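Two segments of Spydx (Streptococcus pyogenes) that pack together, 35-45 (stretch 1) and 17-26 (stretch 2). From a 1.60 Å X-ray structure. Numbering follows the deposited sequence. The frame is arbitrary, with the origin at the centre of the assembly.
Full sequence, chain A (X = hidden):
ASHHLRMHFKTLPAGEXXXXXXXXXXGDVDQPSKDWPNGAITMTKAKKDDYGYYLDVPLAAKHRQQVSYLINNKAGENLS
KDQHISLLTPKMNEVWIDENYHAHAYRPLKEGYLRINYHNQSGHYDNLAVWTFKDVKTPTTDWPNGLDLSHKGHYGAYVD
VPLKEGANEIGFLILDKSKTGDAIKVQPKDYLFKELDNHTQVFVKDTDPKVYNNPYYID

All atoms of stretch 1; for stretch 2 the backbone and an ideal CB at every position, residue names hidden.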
ATOM      1  N   ASP A  35       7.016  11.140 -29.114  1.00 16.54           N
ATOM      2  CA  ASP A  35       7.430  12.493 -29.444  1.00 17.07           C
ATOM      3  C   ASP A  35       7.955  13.279 -28.261  1.00 16.47           C
ATOM      4  O   ASP A  35       7.274  14.153 -27.675  1.00 15.58           O
ATOM      5  CB  ASP A  35       6.318  13.282 -30.174  1.00 18.34           C
ATOM      6  CG  ASP A  35       6.876  14.497 -30.921  1.00 24.36           C
ATOM      7  OD1 ASP A  35       8.085  14.814 -30.807  1.00 31.73           O
ATOM      8  OD2 ASP A  35       6.158  15.212 -31.634  1.00 33.50           O
ATOM      9  N   TRP A  36       9.208  13.003 -27.894  1.00 13.50           N
ATOM     10  CA  TRP A  36       9.809  13.626 -26.734  1.00 14.04           C
ATOM     11  C   TRP A  36       9.966  15.147 -26.897  1.00 15.07           C
ATOM     12  O   TRP A  36      10.436  15.558 -27.962  1.00 15.49           O
ATOM     13  CB  TRP A  36      11.201  13.009 -26.471  1.00 14.20           C
ATOM     14  CG  TRP A  36      11.900  13.580 -25.342  1.00 13.43           C
ATOM     15  CD1 TRP A  36      12.882  14.551 -25.383  1.00 17.61           C
ATOM     16  CD2 TRP A  36      11.794  13.190 -23.990  1.00 13.76           C
ATOM     17  NE1 TRP A  36      13.329  14.820 -24.121  1.00 17.05           N
ATOM     18  CE2 TRP A  36      12.713  13.956 -23.247  1.00 13.29           C
ATOM     19  CE3 TRP A  36      10.996  12.271 -23.303  1.00 15.53           C
ATOM     20  CZ2 TRP A  36      12.828  13.850 -21.874  1.00 13.28           C
ATOM     21  CZ3 TRP A  36      11.142  12.146 -21.954  1.00 14.59           C
ATOM     22  CH2 TRP A  36      12.050  12.913 -21.244  1.00 15.07           C
ATOM     23  N   PRO A  37       9.691  15.963 -25.882  1.00 15.00           N
ATOM     24  CA  PRO A  37       9.116  15.628 -24.575  1.00 14.48           C
ATOM     25  C   PRO A  37       7.616  15.881 -24.507  1.00 15.14           C
ATOM     26  O   PRO A  37       6.977  15.538 -23.529  1.00 15.12           O
ATOM     27  CB  PRO A  37       9.871  16.594 -23.635  1.00 15.30           C
ATOM     28  CG  PRO A  37       9.983  17.867 -24.468  1.00 17.03           C
ATOM     29  CD  PRO A  37      10.152  17.355 -25.880  1.00 16.49           C
ATOM     30  N   ASN A  38       7.075  16.441 -25.562  1.00 15.18           N
ATOM     31  CA  ASN A  38       5.722  17.028 -25.431  1.00 16.39           C
ATOM     32  C   ASN A  38       4.610  15.979 -25.457  1.00 16.54           C
ATOM     33  O   ASN A  38       3.479  16.242 -24.987  1.00 15.97           O
ATOM     34  CB  ASN A  38       5.496  18.106 -26.475  1.00 18.98           C
ATOM     35  CG  ASN A  38       6.394  19.312 -26.269  1.00 21.34           C
ATOM     36  OD1 ASN A  38       6.812  19.631 -25.128  1.00 27.40           O
ATOM     37  ND2 ASN A  38       6.664  20.021 -27.341  1.00 27.75           N
ATOM     38  N   GLY A  39       4.922  14.757 -25.897  1.00 15.27           N
ATOM     39  CA  GLY A  39       3.975  13.669 -25.840  1.00 13.62           C
ATOM     40  C   GLY A  39       3.635  13.117 -24.473  1.00 13.08           C
ATOM     41  O   GLY A  39       2.794  12.236 -24.381  1.00 13.80           O
ATOM     42  N   ALA A  40       4.305  13.573 -23.436  1.00 11.91           N
ATOM     43  CA  ALA A  40       3.972  13.116 -22.077  1.00 11.10           C
ATOM     44  C   ALA A  40       2.529  13.484 -21.704  1.00 11.33           C
ATOM     45  O   ALA A  40       1.956  14.425 -22.325  1.00 13.05           O
ATOM     46  CB  ALA A  40       4.932  13.771 -21.067  1.00 11.21           C
ATOM     47  N   ILE A  41       1.979  12.783 -20.726  1.00 10.80           N
ATOM     48  CA  ILE A  41       0.694  13.146 -20.122  1.00 10.87           C
ATOM     49  C   ILE A  41       0.913  14.451 -19.446  1.00 10.49           C
ATOM     50  O   ILE A  41       1.797  14.566 -18.635  1.00 13.67           O
ATOM     51  CB  ILE A  41       0.200  12.108 -19.129  1.00 11.29           C
ATOM     52  CG1 ILE A  41       0.086  10.708 -19.777  1.00 10.43           C
ATOM     53  CG2 ILE A  41      -1.143  12.563 -18.528  1.00 11.78           C
ATOM     54  CD1 ILE A  41       0.016   9.603 -18.802  1.00 12.64           C
ATOM     55  N   THR A  42       0.093  15.465 -19.763  1.00 10.49           N
ATOM     56  CA  THR A  42       0.271  16.741 -19.038  1.00  9.89           C
ATOM     57  C   THR A  42      -0.150  16.641 -17.576  1.00  9.42           C
ATOM     58  O   THR A  42      -1.259  16.232 -17.315  1.00 10.56           O
ATOM     59  CB  THR A  42      -0.452  17.896 -19.727  1.00 10.80           C
ATOM     60  OG1 THR A  42      -0.427  19.043 -18.858  1.00 10.62           O
ATOM     61  CG2 THR A  42      -1.915  17.637 -20.012  1.00 10.76           C
HETATM   62  N   MSE A  43       0.696  17.056 -16.653  1.00 10.38           N
HETATM   63  CA  MSE A  43       0.351  16.927 -15.254  1.00  6.77           C
HETATM   64  C   MSE A  43      -0.649  17.989 -14.767  1.00  9.66           C
HETATM   65  O   MSE A  43      -1.069  17.975 -13.635  1.00 11.22           O
HETATM   66  CB  MSE A  43       1.600  16.848 -14.382  1.00  5.97           C
HETATM   67  CG  MSE A  43       2.510  15.762 -14.876  1.00  5.09           C
HETATM   68 SE   MSE A  43       3.794  15.184 -13.463  1.00  9.83          SE
HETATM   69  CE  MSE A  43       2.382  14.434 -12.162  1.00 11.23           C
ATOM     70  N   THR A  44      -1.061  18.878 -15.656  1.00 10.68           N
ATOM     71  CA  THR A  44      -2.305  19.625 -15.405  1.00 11.78           C
ATOM     72  C   THR A  44      -3.509  18.755 -15.137  1.00 12.55           C
ATOM     73  O   THR A  44      -4.423  19.195 -14.432  1.00 13.10           O
ATOM     74  CB  THR A  44      -2.661  20.613 -16.543  1.00 11.69           C
ATOM     75  OG1 THR A  44      -2.859  19.959 -17.781  1.00 11.51           O
ATOM     76  CG2 THR A  44      -1.580  21.643 -16.775  1.00 11.83           C
ATOM     77  N   LYS A  45      -3.521  17.517 -15.650  1.00 12.81           N
ATOM     78  CA  LYS A  45      -4.590  16.551 -15.432  1.00 14.61           C
ATOM     79  C   LYS A  45      -4.556  15.892 -14.045  1.00 14.39           C
ATOM     80  O   LYS A  45      -5.516  15.218 -13.662  1.00 16.14           O
ATOM     81  CB  LYS A  45      -4.630  15.535 -16.574  1.00 14.21           C
ATOM     82  CG  LYS A  45      -5.012  16.181 -17.931  1.00 14.40           C
ATOM     83  CD  LYS A  45      -4.765  15.237 -19.122  1.00 16.69           C
ATOM     84  CE  LYS A  45      -5.118  15.821 -20.474  1.00 16.01           C
ATOM     85  NZ  LYS A  45      -4.791  14.910 -21.625  1.00 17.55           N
ATOM     86  N   UNK A  17       5.963  24.276 -12.549  1.00 16.76           N
ATOM     87  CA  UNK A  17       4.520  24.386 -12.738  1.00 17.43           C
ATOM     88  C   UNK A  17       3.925  23.144 -13.363  1.00 15.25           C
ATOM     89  O   UNK A  17       4.535  22.595 -14.275  1.00 14.79           O
ATOM     90  CB  UNK A  17       4.193  25.603 -13.606  1.00 17.43           C
ATOM     91  N   UNK A  18       2.710  22.769 -12.960  1.00 15.04           N
ATOM     92  CA  UNK A  18       2.027  21.651 -13.583  1.00 14.04           C
ATOM     93  C   UNK A  18       1.919  21.822 -15.090  1.00 13.03           C
ATOM     94  O   UNK A  18       1.886  20.842 -15.823  1.00 12.63           O
ATOM     95  CB  UNK A  18       0.633  21.482 -12.975  1.00 14.04           C
ATOM     96  N   UNK A  19       1.761  23.063 -15.565  1.00 12.34           N
ATOM     97  CA  UNK A  19       1.629  23.370 -16.960  1.00 12.82           C
ATOM     98  C   UNK A  19       2.846  23.131 -17.787  1.00 12.86           C
ATOM     99  O   UNK A  19       2.793  23.209 -19.001  1.00 13.47           O
ATOM    100  CB  UNK A  19       1.208  24.832 -17.117  1.00 12.82           C
ATOM    101  N   UNK A  20       3.971  22.917 -17.097  1.00 12.05           N
ATOM    102  CA  UNK A  20       5.250  22.580 -17.722  1.00 12.30           C
ATOM    103  C   UNK A  20       5.733  21.191 -17.419  1.00 12.36           C
ATOM    104  O   UNK A  20       6.767  20.812 -17.972  1.00 15.61           O
ATOM    105  CB  UNK A  20       6.322  23.580 -17.284  1.00 12.30           C
ATOM    106  N   UNK A  21       5.032  20.462 -16.576  1.00 11.59           N
ATOM    107  CA  UNK A  21       5.422  19.093 -16.183  1.00 10.60           C
ATOM    108  C   UNK A  21       4.676  18.015 -16.978  1.00 12.04           C
ATOM    109  O   UNK A  21       3.479  18.093 -17.212  1.00 12.26           O
ATOM    110  CB  UNK A  21       5.166  18.888 -14.689  1.00 10.60           C
ATOM    111  N   UNK A  22       5.414  16.968 -17.377  1.00 10.80           N
ATOM    112  CA  UNK A  22       4.810  15.815 -18.022  1.00 11.08           C
ATOM    113  C   UNK A  22       5.124  14.497 -17.344  1.00 11.71           C
ATOM    114  O   UNK A  22       6.228  14.321 -16.773  1.00 12.16           O
ATOM    115  CB  UNK A  22       5.264  15.750 -19.482  1.00 11.08           C
ATOM    116  N   UNK A  23       4.188  13.572 -17.448  1.00 10.50           N
ATOM    117  CA  UNK A  23       4.381  12.169 -17.029  1.00 10.75           C
ATOM    118  C   UNK A  23       4.530  11.352 -18.302  1.00 10.94           C
ATOM    119  O   UNK A  23       3.593  11.137 -19.054  1.00 11.47           O
ATOM    120  CB  UNK A  23       3.222  11.657 -16.171  1.00 10.75           C
ATOM    121  N   UNK A  24       5.729  10.825 -18.495  1.00 11.61           N
ATOM    122  CA  UNK A  24       6.164  10.133 -19.701  1.00 11.06           C
ATOM    123  C   UNK A  24       6.218   8.629 -19.347  1.00 10.59           C
ATOM    124  O   UNK A  24       6.849   8.261 -18.372  1.00 10.86           O
ATOM    125  CB  UNK A  24       7.515  10.655 -20.194  1.00 11.06           C
ATOM    126  N   UNK A  25       5.457   7.790 -20.056  1.00 10.96           N
ATOM    127  CA  UNK A  25       5.231   6.409 -19.646  1.00 10.67           C
ATOM    128  C   UNK A  25       5.554   5.378 -20.739  1.00 11.35           C
ATOM    129  O   UNK A  25       5.395   5.639 -21.928  1.00 12.28           O
ATOM    130  CB  UNK A  25       3.774   6.246 -19.209  1.00 10.67           C
ATOM    131  N   UNK A  26       6.016   4.226 -20.287  1.00 11.78           N
ATOM    132  CA  UNK A  26       6.242   3.093 -21.156  1.00 11.05           C
ATOM    133  C   UNK A  26       6.031   1.785 -20.437  1.00 11.26           C
ATOM    134  O   UNK A  26       5.580   1.750 -19.285  1.00 11.92           O
ATOM    135  CB  UNK A  26       7.655   3.146 -21.741  1.00 11.05           C
TER

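Position 17 lies beyond the reach of stretch 1, with nothing of it within 5.5 Å of the ideal CB, so the contact sets no preference. The residue is S17, whose backbone O accepts a hydrogen bond from the N of position 20.

At position 18 the CA-to-CB bond points toward stretch 1, and the ideal CB lies 4.0 Å from M43 O and 4.1 Å from T44 N. The neighbouring aliphatic part of M43 favours an apolar side chain of medium size; leucine, isoleucine, valine or methionine could all serve. It is L18, in the m,t rotamer, and its CD2 comes to 4.1 Å from M43 CB. Its backbone O accepts a hydrogen bond from a water (2.9 Å from the water O), which also bonds T42 OG1 at 2.6 Å from its O and thus links the two stretches.

Position 19 points away, and its ideal CB, 4.2 Å from T44 CG2, has room. Its phi/psi of -68/-13 is open to most residues, so nothing here demands glycine. G19 is nevertheless found, its CA packed 3.6 Å from T44 CG2. Position 20 also points away into space free of stretch 1, and many residues would suit; it is S20, in the m rotamer.

Strand geometry begins at position 21. Its O accepts a hydrogen bond from M43 N (3.0 Å from M43 N to the O of 21), while the CB projects sideways, 4.1 Å from M43 CG. An aliphatic residue is a natural choice, and L21 keeps that contact through its own CB.

Position 22 is the most restrictive. It pairs with T42 in a non-hydrogen-bonded antiparallel bridge, and an ideal CB would lie 2.6 Å from A40 CB, a clash. With the backbone as it stands, only glycine fits. G22 leaves room for the A40 methyl: its CA lies 3.7 Å from A40 CB and makes a CA-H...O contact with I41 O at 3.3 Å.

Position 23 forms the hydrogen-bonded pair with I41. Its N donates to I41 O and I41 N donates to its O, with both N-to-O distances 2.8 Å. Its side chain shares a sheet face with that of I41, where branched aliphatic residues would suit. L23 occupies it, its CB 4.2 Å from I41 CB and 4.4 Å from M43 CG.

At position 24 the CB points sideways, 4.1 Å from A40 CB and 4.3 Å from W36 CZ3. A long apolar or aromatic side chain could extend between A40 and the W36 ring. W24, with chi1 t, does so: the edge of W36 meets its face, six-membered centroids 4.8 Å apart and planes at 73°. Its CH2 reaches W36 N at 3.4 Å, and its CE3 lies 3.9 Å from A40 CB.

At position 25 the CA-to-CB bond points sideways, the ideal CB 5.1 Å from I41 CD1, and various aliphatic residues would suit. V25 brings its CG2 to 4.4 Å from I41 CD1. Position 26 is out of reach and unconstrained here; it is W26.

Stretch 2 (17-26) SLGSLGLWVW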
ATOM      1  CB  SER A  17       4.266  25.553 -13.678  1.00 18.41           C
ATOM      2  OG  SER A  17       4.564  26.750 -12.980  1.00 26.63           O
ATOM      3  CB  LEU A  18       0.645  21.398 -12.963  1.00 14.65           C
ATOM      4  CG  LEU A  18       0.673  21.003 -11.474  1.00 16.34           C
ATOM      5  CD1 LEU A  18      -0.765  20.985 -10.909  1.00 20.02           C
ATOM      6  CD2 LEU A  18       1.273  19.634 -11.357  1.00 18.21           C
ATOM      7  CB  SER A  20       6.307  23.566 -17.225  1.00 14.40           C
ATOM      8  OG  SER A  20       5.830  24.941 -17.402  1.00 17.62           O
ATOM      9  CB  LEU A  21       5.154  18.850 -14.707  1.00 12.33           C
ATOM     10  CG  LEU A  21       6.089  19.578 -13.758  1.00 11.54           C
ATOM     11  CD1 LEU A  21       5.538  19.449 -12.335  1.00 12.92           C
ATOM     12  CD2 LEU A  21       7.499  19.003 -13.944  1.00 12.61           C
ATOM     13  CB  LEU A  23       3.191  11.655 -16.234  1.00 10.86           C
ATOM     14  CG  LEU A  23       3.291  10.242 -15.671  1.00 12.59           C
ATOM     15  CD1 LEU A  23       4.514  10.144 -14.764  1.00 14.76           C
ATOM     16  CD2 LEU A  23       2.028   9.806 -14.891  1.00 13.89           C
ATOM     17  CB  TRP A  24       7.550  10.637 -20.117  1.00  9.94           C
ATOM     18  CG  TRP A  24       8.055   9.986 -21.374  1.00 11.05           C
ATOM     19  CD1 TRP A  24       8.729   8.793 -21.487  1.00 12.19           C
ATOM     20  CD2 TRP A  24       7.944  10.521 -22.687  1.00 10.57           C
ATOM     21  NE1 TRP A  24       8.998   8.555 -22.819  1.00 11.65           N
ATOM     22  CE2 TRP A  24       8.512   9.590 -23.580  1.00 11.50           C
ATOM     23  CE3 TRP A  24       7.378  11.706 -23.214  1.00 10.37           C
ATOM     24  CZ2 TRP A  24       8.549   9.805 -24.966  1.00 10.65           C
ATOM     25  CZ3 TRP A  24       7.413  11.927 -24.584  1.00 12.84           C
ATOM     26  CH2 TRP A  24       7.992  10.981 -25.458  1.00 12.50           C
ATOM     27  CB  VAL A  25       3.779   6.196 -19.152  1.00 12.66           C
ATOM     28  CG1 VAL A  25       3.502   7.053 -17.945  1.00 12.75           C
ATOM     29  CG2 VAL A  25       2.772   6.540 -20.245  1.00 12.77           C
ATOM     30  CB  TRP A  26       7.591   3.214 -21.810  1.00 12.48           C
ATOM     31  CG  TRP A  26       8.846   3.169 -20.935  1.00  9.83           C
ATOM     32  CD1 TRP A  26       9.699   2.118 -20.835  1.00 10.79           C
ATOM     33  CD2 TRP A  26       9.447   4.228 -20.118  1.00  9.22           C
ATOM     34  NE1 TRP A  26      10.754   2.426 -20.020  1.00 13.19           N
ATOM     35  CE2 TRP A  26      10.651   3.709 -19.582  1.00 11.88           C
ATOM     36  CE3 TRP A  26       9.101   5.539 -19.798  1.00 11.47           C
ATOM     37  CZ2 TRP A  26      11.490   4.443 -18.744  1.00 12.27           C
ATOM     38  CZ3 TRP A  26       9.944   6.258 -18.968  1.00 12.21           C
ATOM     39  CH2 TRP A  26      11.110   5.705 -18.446  1.00 11.94           C
TER
HETATM   40  O   HOH W   1       1.963  20.062 -18.576  1.00 14.09           O
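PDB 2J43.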